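Local atomic coordinates of mannosylglycerate hydrolase MGH1-like glycoside hydrolase domain-containing protein (Thermus thermophilus HB8, PDB entry 4WVA), a protein that hydrolyses mannosylglycerate, a solute that thermophiles make under osmotic stress, to mannose and glycerate, and cleaves glucosylglycerate with similar efficiency. Residues A[260-263]-A[264-268]; A[185-188]-A[189-192]; A[80-84]-A[85-89]. All coordinates share one frame; numbering follows the deposited sequence.

Contact 1: residues A[260-263]-A[264-268]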
# COMPACT_ATOMS: atom_id res chain seq x y z
N TYR A 260 -6.67 -7.68 -16.05
CA TYR A 260 -6.21 -8.62 -15.03
C TYR A 260 -4.69 -8.75 -15.09
O TYR A 260 -4.04 -8.73 -14.04
CB TYR A 260 -6.89 -9.99 -15.25
CG TYR A 260 -6.86 -10.97 -14.09
CD1 TYR A 260 -6.06 -12.11 -14.14
CD2 TYR A 260 -7.68 -10.80 -12.99
CE1 TYR A 260 -6.06 -13.03 -13.10
CE2 TYR A 260 -7.69 -11.71 -11.95
CZ TYR A 260 -6.88 -12.83 -12.01
OH TYR A 260 -6.88 -13.74 -10.97
N GLU A 261 -4.15 -8.82 -16.30
CA GLU A 261 -2.71 -8.95 -16.56
C GLU A 261 -1.95 -7.75 -15.97
O GLU A 261 -0.93 -7.89 -15.29
CB GLU A 261 -2.48 -9.03 -18.05
CG GLU A 261 -1.08 -9.44 -18.47
CD GLU A 261 -0.93 -9.66 -19.96
OE1 GLU A 261 0.15 -10.14 -20.38
OE2 GLU A 261 -1.85 -9.35 -20.74
N ILE A 262 -2.48 -6.57 -16.24
CA ILE A 262 -1.88 -5.32 -15.78
C ILE A 262 -1.90 -5.23 -14.25
O ILE A 262 -0.96 -4.76 -13.62
CB ILE A 262 -2.61 -4.10 -16.37
CG1 ILE A 262 -2.67 -4.16 -17.90
CG2 ILE A 262 -1.92 -2.81 -15.96
CD1 ILE A 262 -3.71 -3.22 -18.49
N GLU A 263 -2.99 -5.70 -13.63
CA GLU A 263 -3.08 -5.70 -12.18
C GLU A 263 -1.91 -6.48 -11.55
O GLU A 263 -1.35 -6.05 -10.54
CB GLU A 263 -4.41 -6.30 -11.71
CG GLU A 263 -5.65 -5.51 -12.13
CD GLU A 263 -6.91 -6.35 -12.10
OE1 GLU A 263 -6.95 -7.39 -11.40
OE2 GLU A 263 -7.88 -5.97 -12.78
N GLU A 264 -1.56 -7.62 -12.14
CA GLU A 264 -0.43 -8.40 -11.63
C GLU A 264 0.87 -7.62 -11.74
O GLU A 264 1.66 -7.60 -10.80
CB GLU A 264 -0.31 -9.75 -12.34
CG GLU A 264 -1.65 -10.45 -12.48
CD GLU A 264 -1.56 -11.96 -12.45
OE1 GLU A 264 -0.45 -12.51 -12.62
OE2 GLU A 264 -2.63 -12.59 -12.24
N TRP A 265 1.06 -6.91 -12.86
CA TRP A 265 2.27 -6.11 -13.01
C TRP A 265 2.34 -5.03 -11.94
O TRP A 265 3.41 -4.74 -11.38
CB TRP A 265 2.35 -5.43 -14.39
CG TRP A 265 2.33 -6.38 -15.56
CD1 TRP A 265 2.74 -7.67 -15.59
CD2 TRP A 265 1.89 -6.07 -16.89
NE1 TRP A 265 2.59 -8.19 -16.85
CE2 TRP A 265 2.07 -7.23 -17.67
CE3 TRP A 265 1.38 -4.92 -17.50
CZ2 TRP A 265 1.71 -7.28 -19.02
CZ3 TRP A 265 1.04 -4.98 -18.84
CH2 TRP A 265 1.21 -6.15 -19.58
N ILE A 266 1.21 -4.42 -11.67
CA ILE A 266 1.14 -3.33 -10.69
C ILE A 266 1.49 -3.84 -9.28
O ILE A 266 2.28 -3.23 -8.56
CB ILE A 266 -0.27 -2.70 -10.71
CG1 ILE A 266 -0.48 -1.93 -12.02
CG2 ILE A 266 -0.45 -1.79 -9.51
CD1 ILE A 266 -1.88 -1.43 -12.25
N VAL A 267 0.86 -4.93 -8.88
CA VAL A 267 1.00 -5.44 -7.52
C VAL A 267 2.41 -5.96 -7.29
O VAL A 267 3.04 -5.61 -6.30
CB VAL A 267 -0.07 -6.49 -7.23
CG1 VAL A 267 0.16 -7.17 -5.90
CG2 VAL A 267 -1.43 -5.81 -7.27
N ARG A 268 2.92 -6.74 -8.24
CA ARG A 268 4.29 -7.25 -8.12
C ARG A 268 5.33 -6.14 -8.28
O ARG A 268 6.37 -6.16 -7.63
CB ARG A 268 4.52 -8.42 -9.09
CG ARG A 268 3.57 -9.56 -8.78
CD ARG A 268 3.64 -10.77 -9.69
NE ARG A 268 2.50 -11.67 -9.42
CZ ARG A 268 2.43 -12.57 -8.43
NH1 ARG A 268 3.43 -12.77 -7.58
NH2 ARG A 268 1.34 -13.32 -8.30
O HOH W 1 2.32 -10.62 -18.58
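Trp265 folds back over Glu261 and Ile262, one turn earlier in helix 260-275, in a protein of the (alpha/alpha)6-barrel fold. Trp265 CB rests on the carbonyl of the preceding turn, 3.5 Å from Ile262 O. With CG anti to the carbonyl carbon (chi1 -59°), the indole swings toward the N-terminal end of the helix and lays one face over the backbone: Glu261 O and Ile262 CA both stand beneath it, toward its rim. Farther out, two side chains lie under the six-membered ring on that same face. Trp265 CZ2 is 3.6 Å from Glu261 CG, whose extended chain climbs past the ring with its carboxylate plane tilted 50° from the indole; Trp265 CZ3 meets Ile262 CG1 at 3.9 Å. Replacing the indole with an alanine is likely to strip Glu261 CG and Ile262 CG1 of their aromatic cover and open a gap toward helix 121-146, where Tyr143 stacks on the indole.

Beneath these side chains runs regular i to i+4 bonding, tightest from Ile266 N to Ile262 O at 2.9 Å and weak at the start, from Glu264 N to Tyr260 O. Ile262 CG2 and Ile266 CD1 touch on the buried side, where Ile266 also reaches helix 235-254. Other side chains face the neighbouring subunits of the trimer: Glu263 pairs with Arg268 of the second subunit, and Tyr260 makes a cation-pi contact with Arg150 of that same chain. Glu264 bends at its second torsion, bringing Glu264 OE2 3.6 Å from Tyr260 CE1. Glu261 has its own ionic partner in Arg140, through OE2. Glu261 OE1 accepts from a water 2.9 Å away, and that water, in the plane of the indole, takes the N-H of Trp265 NE1 at 3.0 Å.

Contact 2: residues A[185-188]-A[189-192]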
# COMPACT_ATOMS: atom_id res chain seq x y z
N TYR A 185 35.72 3.86 -34.02
CA TYR A 185 34.44 4.30 -34.56
C TYR A 185 34.51 5.81 -34.53
O TYR A 185 35.41 6.37 -33.94
CB TYR A 185 33.26 3.80 -33.71
CG TYR A 185 33.43 4.11 -32.25
CD1 TYR A 185 34.02 3.19 -31.40
CD2 TYR A 185 33.05 5.35 -31.73
CE1 TYR A 185 34.22 3.48 -30.06
CE2 TYR A 185 33.25 5.65 -30.40
CZ TYR A 185 33.83 4.72 -29.57
OH TYR A 185 34.03 5.03 -28.26
N GLU A 186 33.53 6.45 -35.16
CA GLU A 186 33.55 7.89 -35.35
C GLU A 186 32.40 8.56 -34.61
O GLU A 186 31.26 8.49 -35.06
CB GLU A 186 33.47 8.20 -36.85
CG GLU A 186 34.71 7.83 -37.66
CD GLU A 186 34.77 6.36 -38.05
OE1 GLU A 186 33.86 5.89 -38.77
OE2 GLU A 186 35.75 5.69 -37.65
N ARG A 187 32.70 9.23 -33.49
CA ARG A 187 31.70 10.00 -32.73
C ARG A 187 31.14 11.14 -33.60
O ARG A 187 31.89 11.78 -34.34
CB ARG A 187 32.31 10.64 -31.48
CG ARG A 187 32.84 9.69 -30.40
CD ARG A 187 31.76 9.20 -29.44
NE ARG A 187 31.25 10.27 -28.57
CZ ARG A 187 31.68 10.57 -27.34
NH1 ARG A 187 32.67 9.91 -26.76
NH2 ARG A 187 31.09 11.55 -26.67
N ARG A 188 29.83 11.38 -33.49
CA ARG A 188 29.18 12.49 -34.20
C ARG A 188 28.52 13.50 -33.25
O ARG A 188 28.20 14.60 -33.68
CB ARG A 188 28.13 11.98 -35.19
CG ARG A 188 28.59 10.93 -36.20
CD ARG A 188 29.51 11.48 -37.28
NE ARG A 188 28.86 12.26 -38.36
CZ ARG A 188 28.37 11.77 -39.51
NH1 ARG A 188 28.36 10.47 -39.77
NH2 ARG A 188 27.86 12.61 -40.42
N ASP A 189 28.31 13.13 -31.99
CA ASP A 189 27.68 14.03 -31.00
C ASP A 189 28.52 15.27 -30.73
O ASP A 189 28.00 16.35 -30.44
CB ASP A 189 27.34 13.30 -29.69
CG ASP A 189 28.53 12.58 -29.06
OD1 ASP A 189 29.21 11.79 -29.77
OD2 ASP A 189 28.79 12.76 -27.84
N VAL A 190 29.83 15.10 -30.88
CA VAL A 190 30.80 16.16 -30.65
C VAL A 190 30.78 17.26 -31.73
O VAL A 190 31.45 18.27 -31.57
CB VAL A 190 32.22 15.57 -30.51
CG1 VAL A 190 32.30 14.71 -29.26
CG2 VAL A 190 32.61 14.77 -31.73
N LYS A 191 30.03 17.06 -32.81
CA LYS A 191 29.77 18.16 -33.79
C LYS A 191 28.87 19.22 -33.16
O LYS A 191 28.96 20.40 -33.49
CB LYS A 191 29.09 17.61 -35.05
CG LYS A 191 28.64 18.66 -36.07
CD LYS A 191 28.42 18.06 -37.46
CE LYS A 191 27.54 18.92 -38.37
NZ LYS A 191 27.84 20.37 -38.36
N HIS A 192 28.02 18.79 -32.24
CA HIS A 192 26.96 19.64 -31.68
C HIS A 192 27.15 20.08 -30.24
O HIS A 192 26.56 21.08 -29.83
CB HIS A 192 25.64 18.88 -31.77
CG HIS A 192 25.46 18.17 -33.06
ND1 HIS A 192 25.09 18.81 -34.22
CD2 HIS A 192 25.62 16.87 -33.38
CE1 HIS A 192 25.03 17.93 -35.20
NE2 HIS A 192 25.35 16.75 -34.71
O HOH W 2 28.50 9.62 -31.55
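Arg187 grips Asp189 side-on, two residues along the loop that leads to helix 201-216. Arg187 NE donates to Asp189 OD1 at 2.8 Å and Arg187 NH2 to Asp189 OD2 at 2.9 Å, both bonds nearly straight and both received on syn lone pairs, with the guanidinium and carboxylate planes only 10° apart. Asp189 CG sits between its own backbone N and carbonyl carbon (chi1 54°), which turns the carboxylate back toward the arginine, while the arginine chain curls at its second and third torsions to meet it. A water donating to OD1 also accepts from Arg188 N, linking the carboxylate to the backbone of Arg188.

The outer side is looser. Val190 CG2 comes no nearer than 4.1 Å to Arg187 CB, and the exposed side chains of Arg188 and Lys191 lead outward. The backbone turns here through a bond from Lys191 N to Arg188 O, 3.2 Å long with the donor well above the carbonyl plane, and another from His192 N to Asp189 O.

Asp189 OD2 also pairs with NE of Arg198, inferred to bind substrate, and Arg187 NH2 reaches Pro199 O. This bidentate salt bridge within a loop is thus consistent with a second shell that positions a substrate-binding arginine.

Contact 3: residues A[80-84]-A[85-89]; sequences DYFPG and PDVWG
Gly84 O receives two backbone N-H groups from the residues that follow it, as expected of an N-cap residue at the start of a short helix, here helix 85-88. Trp88 N approaches Gly84 O almost in line with the carbonyl, at 3.3 Å and an N-H...O angle of 168°. Val87 N is closer, 3.0 Å from Gly84 O, but stands well above the carbonyl plane, not on a lone pair. The single oxygen therefore serves both an i to i+3 and an i to i+4 bond. Pro85, which has no N-H to offer, occupies the first position of the helix, a place where proline costs no helical bond.

Val87 turns its side chain back on the preceding loop. Val87 CG1, anti to the backbone N (chi1 179°), lies 3.8 Å from Pro83 CB, and Val87 CG2, also near that carbon, reaches Phe82 CE1 at 3.8 Å, the valine and phenylalanine side chains crossing at about a right angle. Pro83 follows a cis peptide bond, and its CB sits over the centre of the Phe82 ring, so that phenylalanine, proline and valine form one small apolar patch on the protein surface.

Pro83 has a second neighbour in Trp88, whose indole presents its pyrrole edge to the loop, with Trp88 CD1 3.4 Å from Gly84 O. Tyr81, inferred to bind substrate, joins through solvent: Tyr81 OH makes a weak bond of 3.4 Å to a water that donates to Pro83 O and accepts from Trp88 NE1 at 2.6 Å, in the plane of the indole.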
# COMPACT_ATOMS: atom_id res chain seq x y z
N ASP A 80 10.64 19.53 -45.42
CA ASP A 80 9.63 20.12 -44.55
C ASP A 80 8.58 20.83 -45.41
O ASP A 80 8.36 22.04 -45.29
CB ASP A 80 10.30 21.07 -43.54
CG ASP A 80 11.34 20.36 -42.67
OD1 ASP A 80 11.01 19.30 -42.08
OD2 ASP A 80 12.48 20.86 -42.57
N TYR A 81 7.94 20.04 -46.27
CA TYR A 81 6.85 20.48 -47.14
C TYR A 81 5.74 19.41 -47.24
O TYR A 81 6.01 18.21 -47.40
CB TYR A 81 7.35 20.85 -48.55
CG TYR A 81 6.21 21.30 -49.40
CD1 TYR A 81 5.49 20.39 -50.18
CD2 TYR A 81 5.79 22.62 -49.39
CE1 TYR A 81 4.40 20.79 -50.92
CE2 TYR A 81 4.71 23.02 -50.13
CZ TYR A 81 4.01 22.10 -50.88
OH TYR A 81 2.94 22.54 -51.60
N PHE A 82 4.49 19.85 -47.16
CA PHE A 82 3.34 18.97 -47.30
C PHE A 82 2.27 19.73 -48.09
O PHE A 82 2.07 20.91 -47.83
CB PHE A 82 2.79 18.57 -45.92
CG PHE A 82 1.48 17.84 -45.98
CD1 PHE A 82 1.44 16.46 -46.17
CD2 PHE A 82 0.28 18.53 -45.90
CE1 PHE A 82 0.23 15.79 -46.25
CE2 PHE A 82 -0.93 17.86 -45.99
CZ PHE A 82 -0.96 16.49 -46.17
N PRO A 83 1.58 19.06 -49.03
CA PRO A 83 1.70 17.67 -49.47
C PRO A 83 2.76 17.46 -50.56
O PRO A 83 2.71 18.10 -51.61
CB PRO A 83 0.30 17.37 -50.01
CG PRO A 83 -0.17 18.68 -50.56
CD PRO A 83 0.44 19.74 -49.69
N GLY A 84 3.71 16.56 -50.30
CA GLY A 84 4.80 16.30 -51.23
C GLY A 84 4.51 15.17 -52.20
O GLY A 84 3.37 14.74 -52.35
N PRO A 85 5.57 14.67 -52.86
CA PRO A 85 5.36 13.70 -53.93
C PRO A 85 4.68 12.41 -53.47
O PRO A 85 3.97 11.75 -54.25
CB PRO A 85 6.77 13.43 -54.44
CG PRO A 85 7.68 13.82 -53.34
CD PRO A 85 7.00 14.97 -52.67
N ASP A 86 4.86 12.05 -52.20
CA ASP A 86 4.31 10.81 -51.67
C ASP A 86 2.81 10.89 -51.45
O ASP A 86 2.15 9.87 -51.29
CB ASP A 86 5.02 10.43 -50.36
CG ASP A 86 6.51 10.22 -50.56
OD1 ASP A 86 6.88 9.33 -51.36
OD2 ASP A 86 7.31 10.94 -49.93
N VAL A 87 2.26 12.10 -51.45
CA VAL A 87 0.83 12.31 -51.31
C VAL A 87 0.15 12.41 -52.67
O VAL A 87 -0.89 11.80 -52.90
CB VAL A 87 0.54 13.60 -50.51
CG1 VAL A 87 -0.97 13.83 -50.37
CG2 VAL A 87 1.21 13.53 -49.14
N TRP A 88 0.73 13.20 -53.58
CA TRP A 88 0.20 13.25 -54.94
C TRP A 88 0.34 11.89 -55.62
O TRP A 88 -0.53 11.47 -56.38
CB TRP A 88 0.92 14.31 -55.77
CG TRP A 88 0.60 15.71 -55.36
CD1 TRP A 88 1.29 16.46 -54.47
CD2 TRP A 88 -0.48 16.52 -55.82
NE1 TRP A 88 0.71 17.70 -54.34
CE2 TRP A 88 -0.39 17.76 -55.15
CE3 TRP A 88 -1.53 16.31 -56.72
CZ2 TRP A 88 -1.30 18.79 -55.37
CZ3 TRP A 88 -2.44 17.35 -56.93
CH2 TRP A 88 -2.32 18.56 -56.24
N GLY A 89 1.44 11.20 -55.31
CA GLY A 89 1.73 9.89 -55.89
C GLY A 89 1.24 8.77 -55.00
O GLY A 89 1.47 7.60 -55.30
O HOH W 3 1.42 20.02 -53.34

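Contact 1 is partly buried and belongs to helix 260-275, which also takes part in the trimer interface, whereas contacts 2 and 3 are surface turns that no other chain of the assembly touches. None shares a helix or strand with another: contacts 1 and 2 lie on opposite sides of the chain's centre, about 42 Å apart between centres, and even contacts 2 and 3 keep about 15 Å between nearest atoms. Their chemistry follows their place. Regular helical bonding and aromatic packing dominate 260-268, a bidentate ion pair shapes 185-192, and an N-cap carbonyl with a small apolar patch orders 80-89. Each also includes a bridging water.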